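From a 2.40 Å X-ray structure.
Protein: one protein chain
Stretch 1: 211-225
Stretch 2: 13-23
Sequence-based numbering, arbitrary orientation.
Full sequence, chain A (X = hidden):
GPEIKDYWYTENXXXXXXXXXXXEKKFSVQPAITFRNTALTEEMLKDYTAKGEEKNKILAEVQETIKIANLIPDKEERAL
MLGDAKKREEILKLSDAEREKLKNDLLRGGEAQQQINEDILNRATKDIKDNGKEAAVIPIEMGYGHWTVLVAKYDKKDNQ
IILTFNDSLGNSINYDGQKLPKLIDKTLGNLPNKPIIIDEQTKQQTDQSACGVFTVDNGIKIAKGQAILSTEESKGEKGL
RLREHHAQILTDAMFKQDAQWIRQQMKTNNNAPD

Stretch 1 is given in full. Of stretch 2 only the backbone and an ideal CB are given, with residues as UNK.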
# COMPACT_ATOMS: atom_id res chain seq x y z
N CYS A 211 -5.87 4.60 -8.65
CA CYS A 211 -4.58 4.59 -7.93
C CYS A 211 -3.47 3.80 -8.60
O CYS A 211 -2.34 4.28 -8.69
CB CYS A 211 -4.74 4.09 -6.49
SG CYS A 211 -5.61 5.27 -5.45
N GLY A 212 -3.76 2.59 -9.07
CA GLY A 212 -2.74 1.79 -9.70
C GLY A 212 -2.35 2.32 -11.08
O GLY A 212 -1.19 2.21 -11.49
N VAL A 213 -3.33 2.89 -11.78
CA VAL A 213 -3.07 3.45 -13.10
C VAL A 213 -2.02 4.55 -12.99
O VAL A 213 -1.01 4.53 -13.70
CB VAL A 213 -4.37 4.02 -13.74
CG1 VAL A 213 -4.13 4.35 -15.20
CG2 VAL A 213 -5.51 3.03 -13.62
N PHE A 214 -2.25 5.49 -12.08
CA PHE A 214 -1.35 6.63 -11.89
C PHE A 214 -0.06 6.31 -11.13
O PHE A 214 0.98 6.95 -11.37
CB PHE A 214 -2.08 7.80 -11.23
CG PHE A 214 -2.94 8.56 -12.18
CD1 PHE A 214 -2.39 9.56 -12.97
CD2 PHE A 214 -4.29 8.26 -12.30
CE1 PHE A 214 -3.17 10.27 -13.86
CE2 PHE A 214 -5.08 8.96 -13.19
CZ PHE A 214 -4.51 9.97 -13.98
N THR A 215 -0.12 5.35 -10.21
CA THR A 215 1.08 4.85 -9.57
C THR A 215 2.10 4.45 -10.63
O THR A 215 3.27 4.79 -10.54
CB THR A 215 0.76 3.63 -8.68
OG1 THR A 215 0.11 4.08 -7.48
CG2 THR A 215 2.04 2.88 -8.31
N VAL A 216 1.63 3.75 -11.65
CA VAL A 216 2.53 3.28 -12.68
C VAL A 216 3.07 4.46 -13.48
O VAL A 216 4.27 4.59 -13.68
CB VAL A 216 1.81 2.29 -13.64
CG1 VAL A 216 2.64 2.04 -14.92
CG2 VAL A 216 1.46 0.98 -12.90
N ASP A 217 2.17 5.33 -13.92
CA ASP A 217 2.59 6.46 -14.74
C ASP A 217 3.50 7.43 -13.97
O ASP A 217 4.52 7.88 -14.51
CB ASP A 217 1.38 7.18 -15.31
CG ASP A 217 1.73 8.03 -16.52
OD1 ASP A 217 1.86 7.46 -17.63
OD2 ASP A 217 1.87 9.26 -16.36
N ASN A 218 3.15 7.73 -12.73
CA ASN A 218 3.97 8.61 -11.90
C ASN A 218 5.35 8.02 -11.66
O ASN A 218 6.36 8.70 -11.83
CB ASN A 218 3.30 8.94 -10.56
CG ASN A 218 1.99 9.69 -10.74
OD1 ASN A 218 1.80 10.38 -11.74
ND2 ASN A 218 1.09 9.57 -9.77
N GLY A 219 5.40 6.74 -11.28
CA GLY A 219 6.67 6.08 -10.99
C GLY A 219 7.61 6.13 -12.17
O GLY A 219 8.76 6.52 -12.05
N ILE A 220 7.10 5.74 -13.33
CA ILE A 220 7.85 5.83 -14.57
C ILE A 220 8.36 7.24 -14.86
O ILE A 220 9.53 7.44 -15.17
CB ILE A 220 6.98 5.37 -15.73
CG1 ILE A 220 6.69 3.88 -15.57
CG2 ILE A 220 7.67 5.63 -17.05
CD1 ILE A 220 5.70 3.38 -16.56
N LYS A 221 7.47 8.22 -14.74
CA LYS A 221 7.85 9.59 -15.04
C LYS A 221 8.86 10.16 -14.05
O LYS A 221 9.88 10.72 -14.46
CB LYS A 221 6.63 10.50 -15.18
CG LYS A 221 6.18 10.58 -16.63
CD LYS A 221 4.70 10.71 -16.76
CE LYS A 221 4.31 10.79 -18.22
NZ LYS A 221 2.86 11.04 -18.34
N ILE A 222 8.60 9.99 -12.77
CA ILE A 222 9.51 10.43 -11.73
C ILE A 222 10.86 9.75 -11.87
O ILE A 222 11.89 10.40 -11.79
CB ILE A 222 8.94 10.15 -10.35
CG1 ILE A 222 7.64 10.93 -10.14
CG2 ILE A 222 9.95 10.53 -9.29
CD1 ILE A 222 6.87 10.52 -8.88
N ALA A 223 10.85 8.44 -12.11
CA ALA A 223 12.11 7.71 -12.33
C ALA A 223 12.96 8.37 -13.43
O ALA A 223 14.17 8.51 -13.29
CB ALA A 223 11.83 6.26 -12.70
N LYS A 224 12.30 8.82 -14.50
CA LYS A 224 12.98 9.41 -15.65
C LYS A 224 13.20 10.93 -15.52
O LYS A 224 13.69 11.58 -16.45
CB LYS A 224 12.23 9.06 -16.95
CG LYS A 224 12.08 7.55 -17.17
CD LYS A 224 11.34 7.17 -18.42
CE LYS A 224 11.26 5.66 -18.53
NZ LYS A 224 10.50 5.14 -19.72
N GLY A 225 12.86 11.50 -14.36
CA GLY A 225 13.08 12.91 -14.13
C GLY A 225 12.11 13.81 -14.87
O GLY A 225 12.39 14.99 -15.07
N UNK A 13 0.25 -6.38 -11.54
CA UNK A 13 0.20 -5.52 -12.72
C UNK A 13 1.13 -4.34 -12.59
O UNK A 13 1.82 -3.98 -13.53
CB UNK A 13 -1.23 -5.03 -12.96
N UNK A 14 1.11 -3.72 -11.42
CA UNK A 14 1.92 -2.54 -11.20
C UNK A 14 3.39 -2.87 -11.47
O UNK A 14 4.07 -2.17 -12.21
CB UNK A 14 1.73 -2.01 -9.78
N UNK A 15 3.84 -3.98 -10.91
CA UNK A 15 5.20 -4.47 -11.07
C UNK A 15 5.54 -4.77 -12.54
O UNK A 15 6.59 -4.36 -13.02
CB UNK A 15 5.40 -5.73 -10.22
N UNK A 16 4.64 -5.44 -13.25
CA UNK A 16 4.86 -5.75 -14.67
C UNK A 16 4.88 -4.51 -15.54
O UNK A 16 5.73 -4.36 -16.42
CB UNK A 16 3.78 -6.70 -15.18
N UNK A 17 3.90 -3.64 -15.33
CA UNK A 17 3.82 -2.40 -16.06
C UNK A 17 5.09 -1.57 -15.87
O UNK A 17 5.60 -1.00 -16.84
CB UNK A 17 2.59 -1.61 -15.62
N UNK A 18 5.60 -1.54 -14.65
CA UNK A 18 6.80 -0.76 -14.35
C UNK A 18 8.02 -1.37 -15.02
O UNK A 18 8.76 -0.68 -15.72
CB UNK A 18 7.02 -0.67 -12.84
N UNK A 19 8.21 -2.66 -14.79
CA UNK A 19 9.29 -3.42 -15.41
C UNK A 19 9.30 -3.31 -16.94
O UNK A 19 10.36 -3.17 -17.55
CB UNK A 19 9.18 -4.89 -15.00
N UNK A 20 8.12 -3.36 -17.55
CA UNK A 20 8.01 -3.27 -19.00
C UNK A 20 8.38 -1.89 -19.55
O UNK A 20 8.84 -1.76 -20.69
CB UNK A 20 6.58 -3.62 -19.43
N UNK A 21 8.20 -0.86 -18.74
CA UNK A 21 8.43 0.49 -19.21
C UNK A 21 9.68 1.12 -18.60
O UNK A 21 9.89 2.33 -18.74
CB UNK A 21 7.21 1.36 -18.90
N UNK A 22 10.50 0.31 -17.94
CA UNK A 22 11.73 0.81 -17.33
C UNK A 22 12.94 -0.06 -17.68
O UNK A 22 12.93 -1.27 -17.46
CB UNK A 22 11.57 0.88 -15.81
N UNK A 23 13.99 0.57 -18.21
CA UNK A 23 15.28 -0.08 -18.46
C UNK A 23 15.91 -0.60 -17.16
O UNK A 23 16.35 0.18 -16.31
CB UNK A 23 16.24 0.90 -19.15

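The helix of stretch 1, residues 211-223, and that of stretch 2, residues 13-20, run in nearly the same direction, at 29°, with axes 9.6 Å apart at closest approach, a distance that leaves room for side chains of moderate size between them.

Position 13 points sideways, with nothing of stretch 1 within 5.5 Å of its ideal CB, so stretch 1 scarcely restricts it. It is Glu13, whose carboxylate is engaged elsewhere in the structure.

At position 14 the CB also points sideways, but it lies 4.3 Å from Val216 CG2, and the bare CA of Gly212 leaves space beside it. A branched or flexible apolar chain would suit: isoleucine, leucine, valine or methionine. The residue is Ile14; its CD1 reaches to 4.1 Å from Gly212 CA, and its CG2 lies 4.1 Å from Thr215 CG2.

Positions 15 and 16 do not face stretch 1, and many helix-compatible residues would serve. They are Thr15 and His16.

Position 17 points toward stretch 1, its ideal CB already 3.7 Å from Val216 CG1. Alanine would make this contact, and a larger apolar chain could do so while extending past the valine. Leu17 does the latter: its CB packs on Val216 CG1 at 3.7 Å, while its CD1 and CD2 lie farther from that methyl.

Position 18 starts sideways, 5.3 Å from Ile220 CG1, near the open surface of Gly219. Leucine, methionine or isoleucine could bridge the gap. In Leu18, CD2 comes to 3.7 Å from both Ile220 CG1 and Val216 O.

Positions 19 and 20 make no contact with stretch 1, leaving the choice wide. Thr19 turns its OG1 back to Thr15 O, a 3.0 Å hydrogen bond; Ala20 follows.

At position 21 phi/psi, -109/12, leave the helical range. The CB points toward stretch 1 and is tight against Ile220 CD1, at 3.4 Å, so an unbranched chain such as glutamine, glutamate or methionine is plausible. The backbone O, independent of side chain, accepts a 3.0 Å hydrogen bond from Lys224 NZ. In Gln21, OE1 lies against apolar carbon, 3.2 Å from Ile220 CD1.

Position 22 is extended, at -131/126, and its CB points sideways, but Ile220, Ala223 and the aliphatic part of Lys224 offer an apolar surface within reach of leucine, isoleucine or methionine. Leu22 sets CD2 at 4.1 Å from Ala223 CB and 3.7 Å from Lys224 CE.

Position 23 has left the contact and could be polar; Asp23 directs its end away.

Stretch 2 13-23: EITHLLTAQLD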
# COMPACT_ATOMS: atom_id res chain seq x y z
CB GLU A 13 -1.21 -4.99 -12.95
CG GLU A 13 -2.14 -5.98 -13.57
CD GLU A 13 -2.93 -6.76 -12.56
OE1 GLU A 13 -2.77 -6.51 -11.34
OE2 GLU A 13 -3.72 -7.63 -12.99
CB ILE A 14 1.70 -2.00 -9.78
CG1 ILE A 14 0.31 -1.39 -9.68
CG2 ILE A 14 2.75 -0.96 -9.42
CD1 ILE A 14 -0.09 -1.01 -8.28
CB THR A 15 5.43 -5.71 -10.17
OG1 THR A 15 5.43 -5.29 -8.80
CG2 THR A 15 6.74 -6.35 -10.45
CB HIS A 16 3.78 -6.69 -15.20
CG HIS A 16 3.76 -8.03 -14.54
ND1 HIS A 16 2.70 -8.91 -14.67
CD2 HIS A 16 4.66 -8.64 -13.74
CE1 HIS A 16 2.96 -10.00 -13.98
NE2 HIS A 16 4.14 -9.86 -13.40
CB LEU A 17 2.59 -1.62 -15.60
CG LEU A 17 1.33 -2.19 -16.25
CD1 LEU A 17 0.08 -1.72 -15.53
CD2 LEU A 17 1.34 -1.80 -17.72
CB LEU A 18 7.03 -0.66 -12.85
CG LEU A 18 6.15 0.35 -12.11
CD1 LEU A 18 6.33 0.19 -10.61
CD2 LEU A 18 6.46 1.77 -12.56
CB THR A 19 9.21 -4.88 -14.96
OG1 THR A 19 9.52 -4.95 -13.57
CG2 THR A 19 10.19 -5.74 -15.73
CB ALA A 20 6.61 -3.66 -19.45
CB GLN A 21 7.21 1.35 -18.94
CG GLN A 21 6.10 1.16 -19.96
CD GLN A 21 4.88 1.99 -19.59
OE1 GLN A 21 4.14 1.63 -18.67
NE2 GLN A 21 4.66 3.09 -20.30
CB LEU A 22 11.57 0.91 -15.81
CG LEU A 22 10.74 2.08 -15.29
CD1 LEU A 22 10.45 1.97 -13.80
CD2 LEU A 22 11.43 3.39 -15.61
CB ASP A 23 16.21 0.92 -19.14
CG ASP A 23 17.59 0.34 -19.44
OD1 ASP A 23 17.76 -0.89 -19.30
OD2 ASP A 23 18.49 1.12 -19.82
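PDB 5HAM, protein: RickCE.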